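Sulfotransferase (Alicyclobacillus acidocaldarius subsp. acidocaldarius, PDB 3RNL) probably transfers sulfuryl groups as a sulfotransferase and binds magnesium ions in the crystal. Local coordinates at residues A[46-51]-A[100-105]; A[93-98]-A[161-166]; A[110-115]-A[176-181]; A[182-187]-A[203-208]. All coordinates share one frame; numbering follows the deposited sequence. Where two conformers were deposited one is given.

Contact 1. Residues A[46-51]-A[100-105]; sequences SIPDFP and AQRMYD
Arg102 reaches out from helix 99-106 and takes the carboxylate of Asp49 end-on, giving one nitrogen to each oxygen. NH2 of Arg102 lies 2.9 Å from Asp49 OD1, and NH1 of Arg102 is equally far, 2.9 Å, from Asp49 OD2; both bonds are nearly straight. The oxygens lie close to the guanidinium plane, yet the carboxylate is turned 63° from that plane, so the nitrogens meet it from above its own plane instead of head-on. Arg102 gets there with CG anti to its carbonyl carbon (chi1 -63°) and an extended chain from CG to NE. Pro48 lies over one face of the guanidinium, its CG 3.5 Å from Arg102 NE, and covers that face while the edge is spent on the acid. Pro48 and Asp49 belong to a short 3-10 turn in the loop between strand 34-35 and helix 60-64, and the salt bridge ties this loop to the helix that follows strand 85-89 in the alpha-beta-alpha sandwich. Both charged groups have second partners, since Arg102 NH1 also reaches Phe45 O and Asp49 OD2 accepts from Gly98 N. A leucine in place of Arg102 would probably leave the Asp49 carboxylate without its positive mate and the Phe45 carbonyl without this donor. Ser46 only brushes the guanidinium through its CA; its OG bonds to Thr99 OG1.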
loop_
_atom_site.group_PDB
_atom_site.type_symbol
_atom_site.label_atom_id
_atom_site.label_comp_id
_atom_site.label_asym_id
_atom_site.label_seq_id
_atom_site.Cartn_x
_atom_site.Cartn_y
_atom_site.Cartn_z
ATOM N N SER A 46 2.702 10.682 -5.818
ATOM C CA SER A 46 1.316 10.638 -6.294
ATOM C C SER A 46 0.605 11.976 -6.498
ATOM O O SER A 46 -0.464 12.023 -7.099
ATOM C CB SER A 46 0.486 9.766 -5.338
ATOM O OG SER A 46 0.937 8.422 -5.439
ATOM N N ILE A 47 1.196 13.063 -6.016
ATOM C CA ILE A 47 0.459 14.339 -5.947
ATOM C C ILE A 47 -0.172 14.757 -7.283
ATOM O O ILE A 47 -1.322 15.200 -7.322
ATOM C CB ILE A 47 1.337 15.493 -5.407
ATOM C CG1 ILE A 47 1.934 15.144 -4.040
ATOM C CG2 ILE A 47 0.544 16.808 -5.346
ATOM C CD1 ILE A 47 0.928 14.807 -2.972
ATOM N N PRO A 48 0.568 14.635 -8.394
ATOM C CA PRO A 48 -0.057 15.086 -9.644
ATOM C C PRO A 48 -1.311 14.315 -10.067
ATOM O O PRO A 48 -2.054 14.808 -10.924
ATOM C CB PRO A 48 1.065 14.921 -10.682
ATOM C CG PRO A 48 2.337 15.009 -9.850
ATOM C CD PRO A 48 1.986 14.277 -8.587
ATOM N N ASP A 49 -1.543 13.133 -9.498
ATOM C CA ASP A 49 -2.748 12.359 -9.807
ATOM C C ASP A 49 -3.918 12.712 -8.881
ATOM O O ASP A 49 -5.034 12.230 -9.086
ATOM C CB ASP A 49 -2.460 10.856 -9.656
ATOM C CG ASP A 49 -1.528 10.321 -10.731
ATOM O OD1 ASP A 49 -1.586 10.813 -11.884
ATOM O OD2 ASP A 49 -0.729 9.416 -10.417
ATOM N N PHE A 50 -3.657 13.512 -7.847
ATOM C CA PHE A 50 -4.684 13.854 -6.867
ATOM C C PHE A 50 -5.719 14.764 -7.512
ATOM O O PHE A 50 -5.391 15.531 -8.408
ATOM C CB PHE A 50 -4.103 14.656 -5.695
ATOM C CG PHE A 50 -3.415 13.836 -4.632
ATOM C CD1 PHE A 50 -3.112 12.498 -4.820
ATOM C CD2 PHE A 50 -3.088 14.436 -3.422
ATOM C CE1 PHE A 50 -2.468 11.772 -3.803
ATOM C CE2 PHE A 50 -2.451 13.733 -2.413
ATOM C CZ PHE A 50 -2.147 12.399 -2.596
ATOM N N PRO A 51 -6.966 14.714 -7.023
ATOM C CA PRO A 51 -7.920 15.767 -7.395
ATOM C C PRO A 51 -7.504 17.084 -6.752
ATOM O O PRO A 51 -6.575 17.094 -5.943
ATOM C CB PRO A 51 -9.228 15.285 -6.764
ATOM C CG PRO A 51 -8.791 14.480 -5.575
ATOM C CD PRO A 51 -7.522 13.767 -6.039
ATOM N N ALA A 100 4.369 5.197 -10.371
ATOM C CA ALA A 100 5.535 4.374 -10.677
ATOM C C ALA A 100 6.481 5.118 -11.611
ATOM O O ALA A 100 7.684 5.132 -11.385
ATOM C CB ALA A 100 5.111 3.039 -11.314
ATOM N N GLN A 101 5.936 5.720 -12.662
ATOM C CA GLN A 101 6.784 6.400 -13.648
ATOM C C GLN A 101 7.492 7.633 -13.058
ATOM O O GLN A 101 8.658 7.909 -13.375
ATOM C CB GLN A 101 5.993 6.757 -14.923
ATOM C CG GLN A 101 6.896 7.347 -16.040
ATOM C CD GLN A 101 7.877 6.318 -16.594
ATOM O OE1 GLN A 101 7.475 5.274 -17.095
ATOM N NE2 GLN A 101 9.175 6.612 -16.498
ATOM N N ARG A 102 6.813 8.379 -12.184
ATOM C CA ARG A 102 7.473 9.521 -11.527
ATOM C C ARG A 102 8.608 9.070 -10.620
ATOM O O ARG A 102 9.669 9.715 -10.555
ATOM C CB ARG A 102 6.487 10.345 -10.684
ATOM C CG ARG A 102 5.401 10.984 -11.496
ATOM C CD ARG A 102 4.418 11.842 -10.649
ATOM N NE ARG A 102 3.258 12.035 -11.497
ATOM C CZ ARG A 102 2.092 11.419 -11.333
ATOM N NH1 ARG A 102 1.866 10.644 -10.264
ATOM N NH2 ARG A 102 1.130 11.634 -12.217
HETATM N N MSE A 103 8.385 7.986 -9.882
HETATM C CA MSE A 103 9.446 7.426 -9.039
HETATM C C MSE A 103 10.622 6.993 -9.884
HETATM O O MSE A 103 11.776 7.245 -9.544
HETATM C CB MSE A 103 8.952 6.201 -8.272
HETATM C CG MSE A 103 7.992 6.497 -7.151
HETATM SE SE MSE A 103 7.273 4.785 -6.510
HETATM C CE MSE A 103 6.596 5.398 -4.800
ATOM N N TYR A 104 10.326 6.303 -10.978
ATOM C CA TYR A 104 11.386 5.803 -11.846
ATOM C C TYR A 104 12.200 6.937 -12.455
ATOM O O TYR A 104 13.441 6.853 -12.634
ATOM C CB TYR A 104 10.764 4.939 -12.956
ATOM C CG TYR A 104 11.802 4.317 -13.860
ATOM C CD1 TYR A 104 12.343 3.067 -13.571
ATOM C CD2 TYR A 104 12.251 4.992 -15.000
ATOM C CE1 TYR A 104 13.302 2.504 -14.390
ATOM C CE2 TYR A 104 13.200 4.435 -15.816
ATOM C CZ TYR A 104 13.727 3.193 -15.503
ATOM O OH TYR A 104 14.663 2.619 -16.327
ATOM N N ASP A 105 11.507 8.006 -12.809
ATOM C CA ASP A 105 12.198 9.133 -13.401
ATOM C C ASP A 105 13.175 9.755 -12.404
ATOM O O ASP A 105 14.202 10.308 -12.800
ATOM C CB ASP A 105 11.199 10.172 -13.922
ATOM C CG ASP A 105 10.557 9.750 -15.243
ATOM O OD1 ASP A 105 11.082 8.833 -15.911
ATOM O OD2 ASP A 105 9.524 10.343 -15.629
#

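Contact 2. Residues A[93-98]-A[161-166]; sequences YLFYPG and YRAVGL
Phe95 meets Ala163 and Val164 where two connecting loops of the alpha-beta-alpha sandwich touch, the one between strand 85-89 and helix 99-106 and the one leading into helix 167-178. The contact is apolar and rests on one ring. Val164 lays its CG2 branch over a face of Phe95, 4.1 Å from the ring centroid and 24° off the normal, a CH-pi contact displaced toward the CD1-CE1 side. The closest pair is Phe95 CD1 and Val164 CG2 at 3.8 Å. Phe95 can present that face because its CG stands anti to the backbone N (chi1 174°), directing the ring to the second loop, where the valine side chain crosses it at about a right angle. Ala163 comes in near the rim: its carbonyl O lies close to the ring plane, 3.9 Å from Phe95 CE1, and its CB is 4.0 Å from the same ring carbon. Gln170 of helix 167-178 also touches the phenylalanine, while Arg122 of helix 119-132 packs on Val164. With no hydrogen bond between the segments, van der Waals packing round the Phe95 ring joins these loops, a plain hydrophobic contact between strand-to-helix and helix-to-helix connections of a sulfotransferase fold of the P-loop NTPase clan.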
loop_
_atom_site.group_PDB
_atom_site.type_symbol
_atom_site.label_atom_id
_atom_site.label_comp_id
_atom_site.label_asym_id
_atom_site.label_seq_id
_atom_site.Cartn_x
_atom_site.Cartn_y
_atom_site.Cartn_z
ATOM N N TYR A 93 0.414 4.936 -3.178
ATOM C CA TYR A 93 1.374 4.898 -4.283
ATOM C C TYR A 93 0.993 3.818 -5.309
ATOM O O TYR A 93 1.155 4.005 -6.511
ATOM C CB TYR A 93 2.767 4.613 -3.730
ATOM C CG TYR A 93 3.545 5.811 -3.224
ATOM C CD1 TYR A 93 3.202 7.107 -3.583
ATOM C CD2 TYR A 93 4.672 5.628 -2.428
ATOM C CE1 TYR A 93 3.947 8.201 -3.145
ATOM C CE2 TYR A 93 5.422 6.711 -1.982
ATOM C CZ TYR A 93 5.058 7.987 -2.356
ATOM O OH TYR A 93 5.801 9.051 -1.922
ATOM N N LEU A 94 0.481 2.689 -4.836
ATOM C CA LEU A 94 0.120 1.588 -5.741
ATOM C C LEU A 94 -1.086 1.982 -6.600
ATOM O O LEU A 94 -1.183 1.661 -7.794
ATOM C CB LEU A 94 -0.204 0.346 -4.898
ATOM C CG LEU A 94 -0.609 -0.884 -5.728
ATOM C CD1 LEU A 94 0.533 -1.339 -6.674
ATOM C CD2 LEU A 94 -1.043 -2.040 -4.811
ATOM N N PHE A 95 -1.996 2.728 -5.988
ATOM C CA PHE A 95 -3.278 3.044 -6.608
ATOM C C PHE A 95 -3.201 4.142 -7.674
ATOM O O PHE A 95 -3.830 4.026 -8.729
ATOM C CB PHE A 95 -4.277 3.457 -5.517
ATOM C CG PHE A 95 -5.608 3.938 -6.058
ATOM C CD1 PHE A 95 -6.531 3.036 -6.564
ATOM C CD2 PHE A 95 -5.931 5.291 -6.055
ATOM C CE1 PHE A 95 -7.764 3.471 -7.056
ATOM C CE2 PHE A 95 -7.154 5.735 -6.555
ATOM C CZ PHE A 95 -8.066 4.825 -7.056
ATOM N N TYR A 96 -2.448 5.202 -7.413
ATOM C CA TYR A 96 -2.422 6.336 -8.348
ATOM C C TYR A 96 -1.528 5.994 -9.541
ATOM O O TYR A 96 -0.362 5.633 -9.369
ATOM C CB TYR A 96 -1.960 7.611 -7.633
ATOM C CG TYR A 96 -3.074 8.197 -6.788
ATOM C CD1 TYR A 96 -4.219 8.720 -7.391
ATOM C CD2 TYR A 96 -3.004 8.192 -5.405
ATOM C CE1 TYR A 96 -5.258 9.241 -6.624
ATOM C CE2 TYR A 96 -4.034 8.722 -4.630
ATOM C CZ TYR A 96 -5.153 9.242 -5.249
ATOM O OH TYR A 96 -6.191 9.762 -4.490
ATOM N N PRO A 97 -2.094 6.062 -10.752
ATOM C CA PRO A 97 -1.516 5.376 -11.919
ATOM C C PRO A 97 -0.235 5.982 -12.478
ATOM O O PRO A 97 0.454 5.289 -13.217
ATOM C CB PRO A 97 -2.650 5.425 -12.952
ATOM C CG PRO A 97 -3.387 6.670 -12.600
ATOM C CD PRO A 97 -3.360 6.736 -11.085
ATOM N N GLY A 98 0.076 7.233 -12.147
ATOM C CA GLY A 98 1.281 7.849 -12.669
ATOM C C GLY A 98 2.465 7.750 -11.721
ATOM O O GLY A 98 3.582 8.183 -12.050
ATOM N N TYR A 161 -13.800 1.180 -1.918
ATOM C CA TYR A 161 -13.648 -0.174 -1.423
ATOM C C TYR A 161 -13.244 -1.076 -2.561
ATOM O O TYR A 161 -12.330 -1.889 -2.429
ATOM C CB TYR A 161 -14.973 -0.655 -0.844
ATOM C CG TYR A 161 -15.380 0.128 0.370
ATOM C CD1 TYR A 161 -14.574 0.166 1.497
ATOM C CD2 TYR A 161 -16.586 0.824 0.396
ATOM C CE1 TYR A 161 -14.945 0.893 2.618
ATOM C CE2 TYR A 161 -16.962 1.550 1.506
ATOM C CZ TYR A 161 -16.148 1.575 2.615
ATOM O OH TYR A 161 -16.535 2.299 3.723
ATOM N N ARG A 162 -13.957 -0.940 -3.669
ATOM C CA ARG A 162 -13.692 -1.760 -4.851
ATOM C C ARG A 162 -12.473 -1.277 -5.642
ATOM O O ARG A 162 -11.608 -2.079 -6.000
ATOM C CB ARG A 162 -14.928 -1.800 -5.772
ATOM C CG ARG A 162 -16.087 -2.660 -5.254
ATOM C CD ARG A 162 -17.346 -2.464 -6.138
ATOM N NE ARG A 162 -18.218 -3.647 -6.133
ATOM C CZ ARG A 162 -19.274 -3.800 -5.339
ATOM N NH1 ARG A 162 -19.598 -2.848 -4.477
ATOM N NH2 ARG A 162 -20.010 -4.903 -5.410
ATOM N N ALA A 163 -12.392 0.028 -5.912
ATOM C CA ALA A 163 -11.377 0.503 -6.853
ATOM C C ALA A 163 -9.968 0.192 -6.351
ATOM O O ALA A 163 -9.082 -0.202 -7.121
ATOM C CB ALA A 163 -11.530 1.999 -7.115
ATOM N N VAL A 164 -9.758 0.365 -5.054
ATOM C CA VAL A 164 -8.423 0.174 -4.485
ATOM C C VAL A 164 -8.022 -1.308 -4.446
ATOM O O VAL A 164 -6.837 -1.647 -4.458
ATOM C CB VAL A 164 -8.334 0.855 -3.089
ATOM C CG1 VAL A 164 -7.111 0.391 -2.314
ATOM C CG2 VAL A 164 -8.321 2.377 -3.281
ATOM N N GLY A 165 -9.015 -2.183 -4.425
ATOM C CA GLY A 165 -8.770 -3.616 -4.401
ATOM C C GLY A 165 -8.600 -4.251 -5.777
ATOM O O GLY A 165 -8.314 -5.458 -5.852
ATOM N N LEU A 166 -8.733 -3.493 -6.869
ATOM C CA LEU A 166 -8.501 -4.196 -8.125
ATOM C C LEU A 166 -7.020 -4.006 -8.413
ATOM O O LEU A 166 -6.603 -3.166 -9.222
ATOM C CB LEU A 166 -9.336 -3.512 -9.215
ATOM C CG LEU A 166 -10.860 -3.680 -9.088
ATOM C CD1 LEU A 166 -11.640 -2.669 -9.944
ATOM C CD2 LEU A 166 -11.225 -5.101 -9.485
#

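Contact 3. Residues A[110-115]-A[176-181]; sequences AKILIM and DVFGRE. With MG (magnesium ion), chain C.
Ala110 and Phe178 mark the closest backbone approach, their CA atoms 7.9 Å apart, where the start of strand 111-116 faces the last turn of helix 167-178. The Phe178 ring fills the space between strand and helix. Its CG is anti to the carbonyl carbon (chi1 -74°), which carries the ring over to the sheet, and Ile112 answers with its CD1 methyl above one face, 4.0 Å from the centroid and 15° off the normal, a CH-pi contact. Ile112 CG1 follows along the same ring, 3.9 Å from Phe178 CD2, the two side chains crossing at about a right angle. Ala110 meets the ring obliquely near CD1: its carbonyl O stands 3.7 Å from Phe178 CD1 and has a proper donor in Gln182 NE2. This is how a helix seats on a parallel sheet of the alpha-beta-alpha sandwich, on the path that runs from strand 111-116 through several helices to its neighbour, strand 183-187. With a serine in place of Phe178, Ile112 and Ala110 would probably lose the ring that bridges them to the helix, opening a gap in this buried layer. Gly179, with positive phi (82°), ends the helix and turns the chain toward the next strand. Nearby, the carbonyl O of Asp176 binds a magnesium ion at 2.3 Å, and four waters lie at 2.0 to 2.6 Å from that ion.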
loop_
_atom_site.group_PDB
_atom_site.type_symbol
_atom_site.label_atom_id
_atom_site.label_comp_id
_atom_site.label_asym_id
_atom_site.label_seq_id
_atom_site.Cartn_x
_atom_site.Cartn_y
_atom_site.Cartn_z
ATOM N N ALA A 110 15.417 2.136 -7.853
ATOM C CA ALA A 110 14.644 1.867 -6.632
ATOM C C ALA A 110 14.001 0.483 -6.604
ATOM O O ALA A 110 13.591 -0.045 -7.629
ATOM C CB ALA A 110 13.572 2.951 -6.420
ATOM N N LYS A 111 13.871 -0.080 -5.404
ATOM C CA LYS A 111 13.145 -1.338 -5.233
ATOM C C LYS A 111 11.769 -1.058 -4.645
ATOM O O LYS A 111 11.579 -0.081 -3.918
ATOM C CB LYS A 111 13.915 -2.287 -4.324
ATOM C CG LYS A 111 15.226 -2.751 -4.958
ATOM C CD LYS A 111 16.084 -3.543 -3.960
ATOM C CE LYS A 111 17.485 -3.765 -4.559
ATOM N NZ LYS A 111 18.447 -4.430 -3.634
ATOM N N ILE A 112 10.805 -1.896 -4.998
ATOM C CA ILE A 112 9.413 -1.641 -4.668
ATOM C C ILE A 112 8.875 -2.811 -3.860
ATOM O O ILE A 112 9.005 -3.962 -4.299
ATOM C CB ILE A 112 8.577 -1.561 -5.953
ATOM C CG1 ILE A 112 9.166 -0.539 -6.939
ATOM C CG2 ILE A 112 7.092 -1.279 -5.622
ATOM C CD1 ILE A 112 9.102 0.908 -6.444
ATOM N N LEU A 113 8.297 -2.524 -2.690
ATOM C CA LEU A 113 7.590 -3.539 -1.899
ATOM C C LEU A 113 6.098 -3.307 -1.967
ATOM O O LEU A 113 5.626 -2.199 -1.705
ATOM C CB LEU A 113 8.020 -3.467 -0.423
ATOM C CG LEU A 113 9.432 -4.002 -0.158
ATOM C CD1 LEU A 113 9.899 -3.656 1.259
ATOM C CD2 LEU A 113 9.455 -5.516 -0.370
ATOM N N ILE A 114 5.352 -4.359 -2.304
ATOM C CA ILE A 114 3.895 -4.275 -2.400
ATOM C C ILE A 114 3.343 -5.363 -1.508
ATOM O O ILE A 114 3.815 -6.493 -1.588
ATOM C CB ILE A 114 3.437 -4.595 -3.839
ATOM C CG1 ILE A 114 3.990 -3.554 -4.816
ATOM C CG2 ILE A 114 1.897 -4.684 -3.922
ATOM C CD1 ILE A 114 3.776 -3.911 -6.293
HETATM N N MSE A 115 2.364 -5.043 -0.656
HETATM C CA MSE A 115 1.709 -6.100 0.130
HETATM C C MSE A 115 0.233 -6.129 -0.239
HETATM O O MSE A 115 -0.421 -5.087 -0.272
HETATM C CB MSE A 115 1.876 -5.898 1.641
HETATM C CG MSE A 115 1.209 -7.018 2.455
HETATM SE SE MSE A 115 2.027 -7.298 4.205
HETATM C CE MSE A 115 2.770 -5.543 4.472
ATOM N N ASP A 176 5.777 -3.197 -15.084
ATOM C CA ASP A 176 6.182 -2.644 -16.376
ATOM C C ASP A 176 7.279 -1.596 -16.191
ATOM O O ASP A 176 8.277 -1.579 -16.900
ATOM C CB ASP A 176 5.007 -1.973 -17.096
ATOM C CG ASP A 176 3.993 -2.968 -17.626
ATOM O OD1 ASP A 176 4.311 -4.184 -17.705
ATOM O OD2 ASP A 176 2.879 -2.526 -17.991
ATOM N N VAL A 177 7.089 -0.688 -15.255
ATOM C CA VAL A 177 8.046 0.422 -15.119
ATOM C C VAL A 177 9.395 -0.028 -14.533
ATOM O O VAL A 177 10.473 0.331 -15.052
ATOM C CB VAL A 177 7.433 1.555 -14.252
ATOM C CG1 VAL A 177 8.488 2.607 -13.893
ATOM C CG2 VAL A 177 6.248 2.199 -14.987
ATOM N N PHE A 178 9.338 -0.750 -13.414
ATOM C CA PHE A 178 10.561 -1.130 -12.713
ATOM C C PHE A 178 11.168 -2.468 -13.104
ATOM O O PHE A 178 12.370 -2.670 -12.929
ATOM C CB PHE A 178 10.311 -1.094 -11.192
ATOM C CG PHE A 178 10.224 0.296 -10.656
ATOM C CD1 PHE A 178 11.382 0.990 -10.363
ATOM C CD2 PHE A 178 8.995 0.938 -10.513
ATOM C CE1 PHE A 178 11.326 2.305 -9.888
ATOM C CE2 PHE A 178 8.937 2.253 -10.048
ATOM C CZ PHE A 178 10.110 2.937 -9.743
ATOM N N GLY A 179 10.383 -3.333 -13.732
ATOM C CA GLY A 179 10.858 -4.677 -14.034
ATOM C C GLY A 179 10.726 -5.614 -12.844
ATOM O O GLY A 179 10.744 -5.187 -11.696
ATOM N N ARG A 180 10.619 -6.910 -13.111
ATOM C CA ARG A 180 10.416 -7.886 -12.042
ATOM C C ARG A 180 11.586 -7.952 -11.052
ATOM O O ARG A 180 11.399 -8.261 -9.877
ATOM C CB ARG A 180 10.141 -9.267 -12.645
ATOM C CG ARG A 180 9.425 -10.232 -11.713
ATOM C CD ARG A 180 8.806 -11.395 -12.495
ATOM N NE ARG A 180 7.762 -10.948 -13.419
ATOM C CZ ARG A 180 6.459 -10.975 -13.146
ATOM N NH1 ARG A 180 6.039 -11.432 -11.975
ATOM N NH2 ARG A 180 5.580 -10.552 -14.048
ATOM N N GLU A 181 12.791 -7.651 -11.522
ATOM C CA GLU A 181 13.957 -7.649 -10.638
ATOM C C GLU A 181 13.814 -6.666 -9.460
ATOM O O GLU A 181 14.375 -6.872 -8.374
ATOM C CB GLU A 181 15.212 -7.322 -11.461
ATOM C CG GLU A 181 16.508 -7.374 -10.682
ATOM C CD GLU A 181 16.959 -8.789 -10.403
ATOM O OE1 GLU A 181 16.988 -9.608 -11.350
ATOM O OE2 GLU A 181 17.280 -9.081 -9.232
HETATM MG MG MG C . 9.111 -2.438 -18.898
HETATM O O HOH W 1 7.910 -3.993 -19.404
HETATM O O HOH W 2 9.903 -0.379 -18.729
HETATM O O HOH W 3 7.245 -1.058 -19.971
HETATM O O HOH W 4 10.973 -3.265 -17.548
#

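Contact 4. Residues A[182-187]-A[203-208]; sequences QVKVIL and CAFLGV
Phe205, at the end of helix 195-206, packs flat against Lys184 of strand 183-187. The close part is the base of the lysine: its CB stands almost exactly above the ring centre of Phe205, 3.7 Å from the centroid and only 6° off the normal, a well-centred CH-pi contact. Farther along the chain, Lys184 CD passes Phe205 CB at 3.8 Å, as the two side chains slide past each other in opposite directions. The far end of the ring rests on backbone, with Gln182 O near the ring plane and 3.6 Å from Phe205 CZ. The phenylalanine points there because its CG is anti to the backbone N (chi1 175°). Beyond CD the contact thins out: the lysine bends at its last torsion and leads away from residues 203-208, with Asp201 of the same helix beside the chain, and its NZ hydrogen-bonds a glycerol probably left from crystallisation. Just past the ring the helix closes in a Schellman motif at Gly207, with Val208 N bonded to Cys203 O at 3.0 Å. Val183 turns to the other face of the sheet, toward Phe178 and helix 167-178. A strand with helices packed on both of its faces, here an outermost strand of the five-stranded parallel sheet, is the hallmark of an alpha-beta-alpha sandwich.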
loop_
_atom_site.group_PDB
_atom_site.type_symbol
_atom_site.label_atom_id
_atom_site.label_comp_id
_atom_site.label_asym_id
_atom_site.label_seq_id
_atom_site.Cartn_x
_atom_site.Cartn_y
_atom_site.Cartn_z
ATOM N N GLN A 182 13.120 -5.558 -9.706
ATOM C CA GLN A 182 12.999 -4.481 -8.727
ATOM C C GLN A 182 11.705 -4.432 -7.907
ATOM O O GLN A 182 11.441 -3.434 -7.222
ATOM C CB GLN A 182 13.320 -3.128 -9.374
ATOM C CG GLN A 182 14.817 -3.023 -9.715
ATOM C CD GLN A 182 15.149 -1.837 -10.592
ATOM O OE1 GLN A 182 15.786 -1.990 -11.626
ATOM N NE2 GLN A 182 14.730 -0.647 -10.179
ATOM N N VAL A 183 10.854 -5.442 -8.066
ATOM C CA VAL A 183 9.562 -5.447 -7.377
ATOM C C VAL A 183 9.385 -6.749 -6.600
ATOM O O VAL A 183 9.701 -7.828 -7.104
ATOM C CB VAL A 183 8.411 -5.344 -8.396
ATOM C CG1 VAL A 183 7.045 -5.356 -7.658
ATOM C CG2 VAL A 183 8.572 -4.080 -9.238
ATOM N N LYS A 184 8.893 -6.650 -5.367
ATOM C CA LYS A 184 8.580 -7.843 -4.588
ATOM C C LYS A 184 7.166 -7.713 -4.066
ATOM O O LYS A 184 6.822 -6.697 -3.464
ATOM C CB LYS A 184 9.553 -8.002 -3.418
ATOM C CG LYS A 184 9.246 -9.225 -2.543
ATOM C CD LYS A 184 10.304 -9.405 -1.470
ATOM C CE LYS A 184 9.973 -10.575 -0.542
ATOM N NZ LYS A 184 10.085 -11.873 -1.269
ATOM N N VAL A 185 6.348 -8.732 -4.317
ATOM C CA VAL A 185 4.952 -8.705 -3.867
ATOM C C VAL A 185 4.813 -9.690 -2.726
ATOM O O VAL A 185 5.240 -10.833 -2.856
ATOM C CB VAL A 185 4.018 -9.131 -5.010
ATOM C CG1 VAL A 185 2.552 -9.217 -4.520
ATOM C CG2 VAL A 185 4.151 -8.164 -6.173
ATOM N N ILE A 186 4.239 -9.242 -1.614
ATOM C CA ILE A 186 4.048 -10.083 -0.431
ATOM C C ILE A 186 2.564 -10.231 -0.178
ATOM O O ILE A 186 1.808 -9.290 -0.390
ATOM C CB ILE A 186 4.624 -9.401 0.814
ATOM C CG1 ILE A 186 6.110 -9.114 0.637
ATOM C CG2 ILE A 186 4.412 -10.256 2.058
ATOM C CD1 ILE A 186 6.596 -8.093 1.644
ATOM N N LEU A 187 2.141 -11.417 0.252
ATOM C CA LEU A 187 0.738 -11.611 0.633
ATOM C C LEU A 187 0.541 -11.417 2.134
ATOM O O LEU A 187 1.308 -11.921 2.954
ATOM C CB LEU A 187 0.248 -13.002 0.228
ATOM C CG LEU A 187 0.418 -13.331 -1.252
ATOM C CD1 LEU A 187 -0.170 -14.708 -1.556
ATOM C CD2 LEU A 187 -0.232 -12.241 -2.131
ATOM N N CYS A 203 14.636 -8.392 3.644
ATOM C CA CYS A 203 16.038 -8.045 3.805
ATOM C C CYS A 203 16.881 -8.560 2.636
ATOM O O CYS A 203 17.732 -7.843 2.105
ATOM C CB CYS A 203 16.583 -8.599 5.121
ATOM S SG CYS A 203 15.812 -7.819 6.587
ATOM N N ALA A 204 16.663 -9.810 2.254
ATOM C CA ALA A 204 17.380 -10.384 1.111
ATOM C C ALA A 204 17.109 -9.566 -0.166
ATOM O O ALA A 204 18.028 -9.249 -0.938
ATOM C CB ALA A 204 16.975 -11.840 0.917
ATOM N N PHE A 205 15.844 -9.237 -0.385
ATOM C CA PHE A 205 15.444 -8.403 -1.533
ATOM C C PHE A 205 16.165 -7.050 -1.529
ATOM O O PHE A 205 16.667 -6.591 -2.574
ATOM C CB PHE A 205 13.929 -8.208 -1.495
ATOM C CG PHE A 205 13.393 -7.268 -2.549
ATOM C CD1 PHE A 205 13.543 -7.556 -3.900
ATOM C CD2 PHE A 205 12.698 -6.123 -2.181
ATOM C CE1 PHE A 205 13.015 -6.690 -4.878
ATOM C CE2 PHE A 205 12.151 -5.258 -3.155
ATOM C CZ PHE A 205 12.332 -5.544 -4.497
ATOM N N LEU A 206 16.240 -6.426 -0.352
ATOM C CA LEU A 206 16.853 -5.106 -0.204
ATOM C C LEU A 206 18.375 -5.175 -0.169
ATOM O O LEU A 206 19.040 -4.147 -0.169
ATOM C CB LEU A 206 16.336 -4.395 1.057
ATOM C CG LEU A 206 14.833 -4.076 1.016
ATOM C CD1 LEU A 206 14.323 -3.492 2.334
ATOM C CD2 LEU A 206 14.493 -3.141 -0.168
ATOM N N GLY A 207 18.914 -6.387 -0.113
ATOM C CA GLY A 207 20.357 -6.578 -0.104
ATOM C C GLY A 207 21.008 -6.180 1.212
ATOM O O GLY A 207 22.144 -5.700 1.221
ATOM N N VAL A 208 20.298 -6.361 2.325
ATOM C CA VAL A 208 20.916 -6.169 3.632
ATOM C C VAL A 208 20.946 -7.504 4.370
ATOM O O VAL A 208 20.359 -8.487 3.907
ATOM C CB VAL A 208 20.172 -5.109 4.479
ATOM C CG1 VAL A 208 20.243 -3.729 3.804
ATOM C CG2 VAL A 208 18.702 -5.526 4.728
#

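How the contacts relate
Contacts 3 and 4, centres 9 Å apart, work on opposite faces of one piece of sheet: strands 111-116 and 183-187 are neighbours, joined for example by Ile112 N and Gln182 O at 2.8 Å. Contact 1 meets contact 3 through the helix layer, with Ala100 O 3.4 Å from Phe178 CE2. Contact 1 leans on the 93-98 loop of contact 2, where Phe50 CE1 lies 3.5 Å from Tyr96 CE2, and contact 2 reaches the sheet through Leu94. Of the magnesium sites, one is at Asp176 in contact 3; the other, formed by Ser29, His31 and Ile34, lies near contact 4, the Phe205 and Ile34 side chains being about 9 Å apart.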